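Local coordinates for protein HIAXHD3 (Humicola insolens, PDB 3ZXK) that hydrolyses terminal arabinofuranosides, probably the side chains of arabinoxylan, as an exo-acting glycoside hydrolase of family 43, at residues Y197-N202 against L280-D285; Y204-R209 against R231-R236. One frame throughout, in Å; residues are numbered along the deposited sequence.

Contact 1. Residues Y197-N202 against L280-D285; sequences YKIRGN and LRWTAD
Arg200 brings NH2 of its guanidinium, edge first, over one face of the Trp282 indole, a cation-pi contact between neighbouring blades of the five-bladed beta-propeller expected of a family 43 enzyme. Arg200 sits in the type I' turn Ile199-Asn202 that joins strands 192-199 and 202-209, whereas Trp282 ends strand 273-282 of the adjoining blade. Arginine suits the exposed turn because its long chain, bent at chi3 (-76°), carries the charge across to the ring while remaining near solvent. CZ of Arg200 lies 4.5 Å from the centroid of the Trp282 five-membered ring, only 6° off the normal. Yet the two flat groups do not stack: their planes are 84° apart. Tryptophan suits its place because the wide indole offers Arg200 a pi face and Ile199 an apolar rim at once. At that rim the buried Ile199 sets CD1 3.8 Å from Trp282 CH2, and its CG2 also lies 4.2 Å above the plane of the Arg200 guanidinium. Trp260 and Tyr204 meet the indole edge-to-face, extending the aromatic surroundings. Over the indole face, Arg200 NH2 comes to 3.2 Å from Trp282 CD2.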
ATOM      1  N   TYR A 197      22.553  -3.554  -1.423  1.00  3.79           N
ATOM      2  CA  TYR A 197      23.223  -2.823  -0.340  1.00  4.10           C
ATOM      3  C   TYR A 197      24.735  -2.804  -0.502  1.00  4.38           C
ATOM      4  O   TYR A 197      25.342  -3.744  -1.035  1.00  4.62           O
ATOM      5  CB  TYR A 197      22.914  -3.463   1.014  1.00  3.98           C
ATOM      6  CG  TYR A 197      21.423  -3.624   1.280  1.00  3.84           C
ATOM      7  CD1 TYR A 197      20.660  -2.570   1.826  1.00  4.51           C
ATOM      8  CD2 TYR A 197      20.778  -4.816   0.959  1.00  3.89           C
ATOM      9  CE1 TYR A 197      19.294  -2.708   2.036  1.00  5.37           C
ATOM     10  CE2 TYR A 197      19.413  -4.970   1.166  1.00  3.94           C
ATOM     11  CZ  TYR A 197      18.668  -3.917   1.742  1.00  4.38           C
ATOM     12  OH  TYR A 197      17.277  -4.007   1.966  1.00  4.87           O
ATOM     13  N   LYS A 198      25.340  -1.737  -0.012  1.00  4.48           N
ATOM     14  CA  LYS A 198      26.794  -1.648   0.131  1.00  5.53           C
ATOM     15  C   LYS A 198      27.026  -1.505   1.628  1.00  6.51           C
ATOM     16  O   LYS A 198      26.593  -0.531   2.246  1.00  6.75           O
ATOM     17  CB  LYS A 198      27.321  -0.438  -0.652  1.00  6.95           C
ATOM     18  CG  LYS A 198      28.791  -0.113  -0.440  1.00  8.29           C
ATOM     19  CD  LYS A 198      29.698  -1.126  -1.104  1.00  9.31           C
ATOM     20  CE  LYS A 198      31.141  -0.650  -1.096  1.00 10.91           C
ATOM     21  NZ  LYS A 198      31.283   0.595  -1.899  1.00 13.26           N
ATOM     22  N   ILE A 199      27.654  -2.512   2.225  1.00  5.72           N
ATOM     23  CA  ILE A 199      27.876  -2.545   3.669  1.00  7.06           C
ATOM     24  C   ILE A 199      29.330  -2.881   3.980  1.00  8.31           C
ATOM     25  O   ILE A 199      29.808  -3.956   3.622  1.00  9.14           O
ATOM     26  CB  ILE A 199      26.930  -3.541   4.366  1.00  6.83           C
ATOM     27  CG1 ILE A 199      25.469  -3.263   4.003  1.00  6.10           C
ATOM     28  CG2 ILE A 199      27.188  -3.520   5.882  1.00  8.13           C
ATOM     29  CD1 ILE A 199      24.497  -4.369   4.444  1.00  7.58           C
ATOM     30  N   ARG A 200      30.019  -1.942   4.651  1.00 10.21           N
ATOM     31  CA  ARG A 200      31.439  -2.066   5.005  1.00 11.49           C
ATOM     32  C   ARG A 200      32.325  -2.671   3.909  1.00 11.02           C
ATOM     33  O   ARG A 200      33.064  -3.645   4.143  1.00 13.77           O
ATOM     34  CB  ARG A 200      31.605  -2.822   6.329  1.00 13.08           C
ATOM     35  CG  ARG A 200      30.867  -2.195   7.500  1.00 18.25           C
ATOM     36  CD  ARG A 200      31.103  -2.975   8.794  1.00 24.16           C
ATOM     37  NE  ARG A 200      30.324  -4.220   8.814  1.00 31.40           N
ATOM     38  CZ  ARG A 200      29.203  -4.413   9.507  1.00 34.30           C
ATOM     39  NH1 ARG A 200      28.697  -3.453  10.277  1.00 36.64           N
ATOM     40  NH2 ARG A 200      28.587  -5.583   9.431  1.00 33.98           N
ATOM     41  N   GLY A 201      32.221  -2.117   2.704  1.00  9.85           N
ATOM     42  CA  GLY A 201      33.100  -2.493   1.616  1.00 10.11           C
ATOM     43  C   GLY A 201      32.587  -3.597   0.720  1.00 10.38           C
ATOM     44  O   GLY A 201      33.201  -3.879  -0.307  1.00 12.95           O
ATOM     45  N   ASN A 202      31.481  -4.236   1.102  1.00  9.40           N
ATOM     46  CA  ASN A 202      30.952  -5.377   0.368  1.00 10.06           C
ATOM     47  C   ASN A 202      29.572  -5.130  -0.239  1.00  7.73           C
ATOM     48  O   ASN A 202      28.821  -4.311   0.261  1.00  7.57           O
ATOM     49  CB  ASN A 202      30.865  -6.581   1.309  1.00 13.10           C
ATOM     50  CG  ASN A 202      32.221  -7.132   1.692  1.00 16.72           C
ATOM     51  OD1 ASN A 202      33.067  -7.387   0.839  1.00 19.15           O
ATOM     52  ND2 ASN A 202      32.428  -7.336   2.982  1.00 22.21           N
ATOM     53  N   LEU A 280      19.168  -8.061  13.544  1.00  6.15           N
ATOM     54  CA  LEU A 280      20.221  -8.860  12.925  1.00  7.40           C
ATOM     55  C   LEU A 280      21.500  -8.843  13.744  1.00  8.29           C
ATOM     56  O   LEU A 280      21.797  -7.867  14.399  1.00  9.71           O
ATOM     57  CB  LEU A 280      20.553  -8.269  11.560  1.00  8.11           C
ATOM     58  CG  LEU A 280      19.495  -8.382  10.483  1.00  8.41           C
ATOM     59  CD1 LEU A 280      19.949  -7.578   9.278  1.00  9.68           C
ATOM     60  CD2 LEU A 280      19.239  -9.831  10.092  1.00  8.02           C
ATOM     61  N   ARG A 281      22.256  -9.937  13.696  1.00  8.75           N
ATOM     62  CA  ARG A 281      23.648  -9.929  14.139  1.00 10.30           C
ATOM     63  C   ARG A 281      24.505 -10.216  12.902  1.00 11.10           C
ATOM     64  O   ARG A 281      24.024 -10.747  11.903  1.00 10.30           O
ATOM     65  CB  ARG A 281      23.893 -10.985  15.231  1.00 12.74           C
ATOM     66  CG  ARG A 281      23.588 -12.397  14.784  1.00 15.14           C
ATOM     67  CD  ARG A 281      23.849 -13.448  15.856  1.00 20.88           C
ATOM     68  NE  ARG A 281      23.413 -14.738  15.337  1.00 25.27           N
ATOM     69  CZ  ARG A 281      22.297 -15.368  15.703  1.00 27.11           C
ATOM     70  NH1 ARG A 281      21.514 -14.861  16.652  1.00 30.94           N
ATOM     71  NH2 ARG A 281      21.983 -16.529  15.145  1.00 31.73           N
ATOM     72  N   TRP A 282      25.762  -9.825  12.953  1.00 12.04           N
ATOM     73  CA  TRP A 282      26.689 -10.122  11.878  1.00 12.28           C
ATOM     74  C   TRP A 282      27.642 -11.184  12.332  1.00 12.03           C
ATOM     75  O   TRP A 282      28.165 -11.122  13.446  1.00 13.80           O
ATOM     76  CB  TRP A 282      27.426  -8.856  11.479  1.00 12.86           C
ATOM     77  CG  TRP A 282      26.513  -7.924  10.720  1.00 12.38           C
ATOM     78  CD1 TRP A 282      25.624  -6.979  11.230  1.00 13.58           C
ATOM     79  CD2 TRP A 282      26.321  -7.901   9.281  1.00 11.64           C
ATOM     80  NE1 TRP A 282      24.948  -6.350  10.213  1.00 14.30           N
ATOM     81  CE2 TRP A 282      25.326  -6.858   9.010  1.00 13.59           C
ATOM     82  CE3 TRP A 282      26.899  -8.587   8.214  1.00  9.57           C
ATOM     83  CZ2 TRP A 282      24.916  -6.556   7.720  1.00 13.64           C
ATOM     84  CZ3 TRP A 282      26.478  -8.275   6.920  1.00  9.48           C
ATOM     85  CH2 TRP A 282      25.520  -7.269   6.684  1.00 11.52           C
ATOM     86  N   THR A 283      27.870 -12.180  11.478  1.00 11.96           N
ATOM     87  CA  THR A 283      28.887 -13.178  11.757  1.00 12.23           C
ATOM     88  C   THR A 283      30.282 -12.568  11.626  1.00 12.05           C
ATOM     89  O   THR A 283      30.475 -11.500  11.017  1.00 11.50           O
ATOM     90  CB  THR A 283      28.795 -14.413  10.838  1.00 11.96           C
ATOM     91  OG1 THR A 283      29.143 -14.029   9.504  1.00 12.32           O
ATOM     92  CG2 THR A 283      27.387 -15.001  10.856  1.00 12.61           C
ATOM     93  N   ALA A 284      31.257 -13.236  12.228  1.00 13.03           N
ATOM     94  CA  ALA A 284      32.644 -12.809  12.089  1.00 13.88           C
ATOM     95  C   ALA A 284      33.065 -12.891  10.624  1.00 15.07           C
ATOM     96  O   ALA A 284      33.876 -12.085  10.189  1.00 17.60           O
ATOM     97  CB  ALA A 284      33.560 -13.656  12.958  1.00 15.04           C
ATOM     98  N   ASP A 285      32.514 -13.853   9.866  1.00 14.17           N
ATOM     99  CA  ASP A 285      32.871 -13.957   8.443  1.00 13.93           C
ATOM    100  C   ASP A 285      32.055 -13.037   7.495  1.00 12.61           C
ATOM    101  O   ASP A 285      32.158 -13.155   6.271  1.00 13.63           O
ATOM    102  CB  ASP A 285      33.005 -15.420   7.934  1.00 15.07           C
ATOM    103  CG  ASP A 285      31.717 -16.224   8.018  1.00 17.87           C
ATOM    104  OD1 ASP A 285      30.663 -15.677   8.408  1.00 18.28           O
ATOM    105  OD2 ASP A 285      31.779 -17.446   7.682  1.00 19.12           O
TER

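Contact 2. Residues Y204-R209 against R231-R236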
ATOM      1  N   TYR A 204      25.836  -6.614  -1.096  1.00  5.05           N
ATOM      2  CA  TYR A 204      24.840  -7.592  -0.710  1.00  5.44           C
ATOM      3  C   TYR A 204      23.570  -7.379  -1.521  1.00  5.28           C
ATOM      4  O   TYR A 204      23.154  -6.238  -1.810  1.00  5.99           O
ATOM      5  CB  TYR A 204      24.513  -7.481   0.785  1.00  5.24           C
ATOM      6  CG  TYR A 204      25.680  -7.782   1.706  1.00  5.20           C
ATOM      7  CD1 TYR A 204      26.629  -6.818   1.983  1.00  5.60           C
ATOM      8  CD2 TYR A 204      25.836  -9.048   2.303  1.00  5.57           C
ATOM      9  CE1 TYR A 204      27.697  -7.077   2.819  1.00  5.91           C
ATOM     10  CE2 TYR A 204      26.899  -9.314   3.168  1.00  5.66           C
ATOM     11  CZ  TYR A 204      27.854  -8.321   3.386  1.00  5.92           C
ATOM     12  OH  TYR A 204      28.925  -8.513   4.219  1.00  6.72           O
ATOM     13  N   ILE A 205      22.903  -8.484  -1.814  1.00  4.83           N
ATOM     14  CA  ILE A 205      21.572  -8.420  -2.416  1.00  4.55           C
ATOM     15  C   ILE A 205      20.687  -9.357  -1.610  1.00  5.09           C
ATOM     16  O   ILE A 205      21.052 -10.503  -1.376  1.00  6.57           O
ATOM     17  CB  ILE A 205      21.560  -8.834  -3.918  1.00  5.22           C
ATOM     18  CG1 ILE A 205      22.448  -7.899  -4.748  1.00  5.88           C
ATOM     19  CG2 ILE A 205      20.128  -8.823  -4.442  1.00  5.22           C
ATOM     20  CD1 ILE A 205      22.739  -8.386  -6.151  1.00  5.82           C
ATOM     21  N   LEU A 206      19.549  -8.861  -1.147  1.00  4.77           N
ATOM     22  CA  LEU A 206      18.555  -9.714  -0.517  1.00  5.27           C
ATOM     23  C   LEU A 206      17.541 -10.139  -1.554  1.00  5.13           C
ATOM     24  O   LEU A 206      17.049  -9.301  -2.324  1.00  5.06           O
ATOM     25  CB  LEU A 206      17.836  -8.954   0.598  1.00  6.17           C
ATOM     26  CG  LEU A 206      18.213  -9.372   2.012  1.00  8.70           C
ATOM     27  CD1 LEU A 206      19.669  -9.002   2.300  1.00  8.99           C
ATOM     28  CD2 LEU A 206      17.239  -8.725   3.009  1.00 10.16           C
ATOM     29  N   VAL A 207      17.219 -11.428  -1.571  1.00  5.56           N
ATOM     30  CA  VAL A 207      16.186 -11.959  -2.471  1.00  5.71           C
ATOM     31  C   VAL A 207      15.243 -12.875  -1.711  1.00  5.90           C
ATOM     32  O   VAL A 207      15.620 -13.423  -0.675  1.00  6.35           O
ATOM     33  CB  VAL A 207      16.789 -12.719  -3.699  1.00  5.82           C
ATOM     34  CG1 VAL A 207      17.698 -11.823  -4.531  1.00  7.59           C
ATOM     35  CG2 VAL A 207      17.599 -13.956  -3.257  1.00  6.45           C
ATOM     36  N   THR A 208      14.029 -13.022  -2.227  1.00  6.49           N
ATOM     37  CA  THR A 208      13.055 -13.949  -1.670  1.00  6.95           C
ATOM     38  C   THR A 208      12.866 -15.142  -2.580  1.00  7.33           C
ATOM     39  O   THR A 208      12.894 -15.002  -3.816  1.00  6.79           O
ATOM     40  CB  THR A 208      11.682 -13.271  -1.386  1.00  7.99           C
ATOM     41  OG1 THR A 208      10.790 -14.183  -0.715  1.00  9.38           O
ATOM     42  CG2 THR A 208      10.992 -12.805  -2.662  1.00  8.43           C
ATOM     43  N   ARG A 209      12.637 -16.303  -1.956  1.00  7.44           N
ATOM     44  CA  ARG A 209      12.060 -17.444  -2.648  1.00  8.35           C
ATOM     45  C   ARG A 209      10.548 -17.427  -2.336  1.00  9.05           C
ATOM     46  O   ARG A 209      10.140 -17.689  -1.193  1.00  8.98           O
ATOM     47  CB  ARG A 209      12.703 -18.746  -2.181  1.00 10.06           C
ATOM     48  CG  ARG A 209      12.095 -19.938  -2.913  1.00 12.84           C
ATOM     49  CD  ARG A 209      12.543 -21.264  -2.340  1.00 16.40           C
ATOM     50  NE  ARG A 209      12.029 -21.497  -0.986  1.00 20.73           N
ATOM     51  CZ  ARG A 209      12.364 -22.546  -0.247  1.00 24.04           C
ATOM     52  NH1 ARG A 209      13.195 -23.455  -0.741  1.00 26.34           N
ATOM     53  NH2 ARG A 209      11.864 -22.695   0.973  1.00 25.16           N
ATOM     54  N   ARG A 231      23.520 -17.272   1.321  1.00  7.86           N
ATOM     55  CA  ARG A 231      23.195 -17.973   2.561  1.00  7.37           C
ATOM     56  C   ARG A 231      21.726 -17.731   2.844  1.00  7.83           C
ATOM     57  O   ARG A 231      21.162 -16.758   2.399  1.00  7.66           O
ATOM     58  CB  ARG A 231      23.985 -17.416   3.747  1.00  7.76           C
ATOM     59  CG  ARG A 231      25.460 -17.761   3.745  1.00  7.70           C
ATOM     60  CD  ARG A 231      26.080 -17.524   5.112  1.00  8.57           C
ATOM     61  NE  ARG A 231      27.506 -17.830   5.072  1.00  8.40           N
ATOM     62  CZ  ARG A 231      28.323 -17.754   6.113  1.00  9.71           C
ATOM     63  NH1 ARG A 231      27.852 -17.388   7.296  1.00 10.30           N
ATOM     64  NH2 ARG A 231      29.618 -18.039   5.967  1.00 11.20           N
ATOM     65  N   THR A 232      21.115 -18.614   3.618  1.00  8.31           N
ATOM     66  CA  THR A 232      19.740 -18.407   4.047  1.00  9.06           C
ATOM     67  C   THR A 232      19.676 -17.330   5.125  1.00  8.98           C
ATOM     68  O   THR A 232      20.485 -17.316   6.058  1.00 11.82           O
ATOM     69  CB  THR A 232      19.176 -19.728   4.553  1.00  9.85           C
ATOM     70  OG1 THR A 232      19.150 -20.647   3.450  1.00 12.64           O
ATOM     71  CG2 THR A 232      17.755 -19.543   5.132  1.00  9.70           C
ATOM     72  N   LEU A 233      18.742 -16.408   4.989  1.00  7.60           N
ATOM     73  CA  LEU A 233      18.446 -15.479   6.081  1.00  8.01           C
ATOM     74  C   LEU A 233      17.263 -16.015   6.905  1.00  7.38           C
ATOM     75  O   LEU A 233      17.330 -16.114   8.144  1.00  8.32           O
ATOM     76  CB  LEU A 233      18.164 -14.076   5.520  1.00  8.43           C
ATOM     77  CG  LEU A 233      17.997 -12.938   6.521  1.00  9.94           C
ATOM     78  CD1 LEU A 233      19.245 -12.752   7.377  1.00 12.29           C
ATOM     79  CD2 LEU A 233      17.658 -11.669   5.758  1.00 10.08           C
ATOM     80  N   VAL A 234      16.176 -16.352   6.232  1.00  7.20           N
ATOM     81  CA  VAL A 234      15.094 -17.088   6.882  1.00  7.45           C
ATOM     82  C   VAL A 234      14.550 -18.104   5.904  1.00  7.44           C
ATOM     83  O   VAL A 234      14.518 -17.870   4.689  1.00  7.61           O
ATOM     84  CB  VAL A 234      13.911 -16.219   7.379  1.00  7.72           C
ATOM     85  CG1 VAL A 234      14.318 -15.272   8.505  1.00  7.25           C
ATOM     86  CG2 VAL A 234      13.199 -15.527   6.219  1.00  8.32           C
ATOM     87  N   SER A 235      14.082 -19.228   6.424  1.00  8.27           N
ATOM     88  CA  SER A 235      13.386 -20.181   5.558  1.00  9.15           C
ATOM     89  C   SER A 235      12.324 -20.863   6.367  1.00  9.60           C
ATOM     90  O   SER A 235      12.631 -21.595   7.334  1.00  9.85           O
ATOM     91  CB  SER A 235      14.356 -21.196   4.959  1.00  9.69           C
ATOM     92  OG  SER A 235      13.669 -22.095   4.097  1.00 13.66           O
ATOM     93  N   ARG A 236      11.077 -20.581   5.999  1.00  8.97           N
ATOM     94  CA  ARG A 236       9.893 -21.138   6.667  1.00  9.23           C
ATOM     95  C   ARG A 236       9.998 -20.924   8.177  1.00  9.69           C
ATOM     96  O   ARG A 236       9.689 -21.821   8.959  1.00 10.63           O
ATOM     97  CB  ARG A 236       9.724 -22.624   6.316  1.00 10.72           C
ATOM     98  CG  ARG A 236       9.570 -22.859   4.807  1.00 11.05           C
ATOM     99  CD  ARG A 236       9.255 -24.314   4.437  1.00 12.48           C
ATOM    100  NE  ARG A 236       7.907 -24.697   4.861  1.00 17.00           N
ATOM    101  CZ  ARG A 236       6.792 -24.438   4.186  1.00 17.40           C
ATOM    102  NH1 ARG A 236       6.834 -23.776   3.030  1.00 16.99           N
ATOM    103  NH2 ARG A 236       5.618 -24.833   4.685  1.00 19.67           N
TER
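Segments 204-209 and 231-236 run nearly the same way where they touch, the line from the CA of Leu206 to that of Arg209 lying 22° from the line joining the CA atoms of Leu233 and Arg236. They are not direct neighbours: strand 213-219 pairs antiparallel with both, so the contact reaches over a middle strand, with the CA atoms of Leu206 and Leu233 8.8 Å apart. Segment 231-236 turns a corner at Leu233, and Leu233 and Val234 together face Glu214 in a classic beta bulge.

At the buried end the contact is apolar. Leu206 CD2 meets Leu233 CD2 at 4.0 Å, the two side chains crossing at a slant; leucine serves here because its forked end can reach from one strand to the next but one. Leu206 also packs on Glu214 of the strand between. Toward the other end the chemistry becomes polar. Arg209 starts out extended, with CG anti to the backbone N (chi1 -180°), then bends at chi3, which brings NH2 to 3.7 Å from Ser235 OG, an oblique approach too long to count as a bond. Its firmer partner is Asp212, whose OD1 takes a salt bridge from Arg209 NE while OD2 takes one from Arg236 NH1. The shared carboxylate probably offsets the like charges, Arg209 NH2 and Arg236 NH1 being 5.5 Å apart. The arrangement fits one antiparallel blade of the five-bladed propeller expected of family 43, and strand 202-209 leads directly into Pro210 and Ala211 of the glycan pocket.

How the contacts relate
Both contacts draw on the same antiparallel sheet, for strands 192-199 and 202-209 are consecutive neighbours in it. Contact 1 joins that blade to the following one and lies farther from the centre of the chain; contact 2 stays within the blade and runs toward the sugar-binding side. Both are partly buried, each pairing a buried aliphatic part with an exposed rim, but the arginine charge is treated differently: over an aromatic face in contact 1, beside a carboxylate in contact 2. They also meet directly. Tyr197 N lies 2.8 Å from Tyr204 O, a probable backbone hydrogen bond, and Asp285 OD2 forms a salt bridge with Arg231 NH2, tying 280-285 to 231-236.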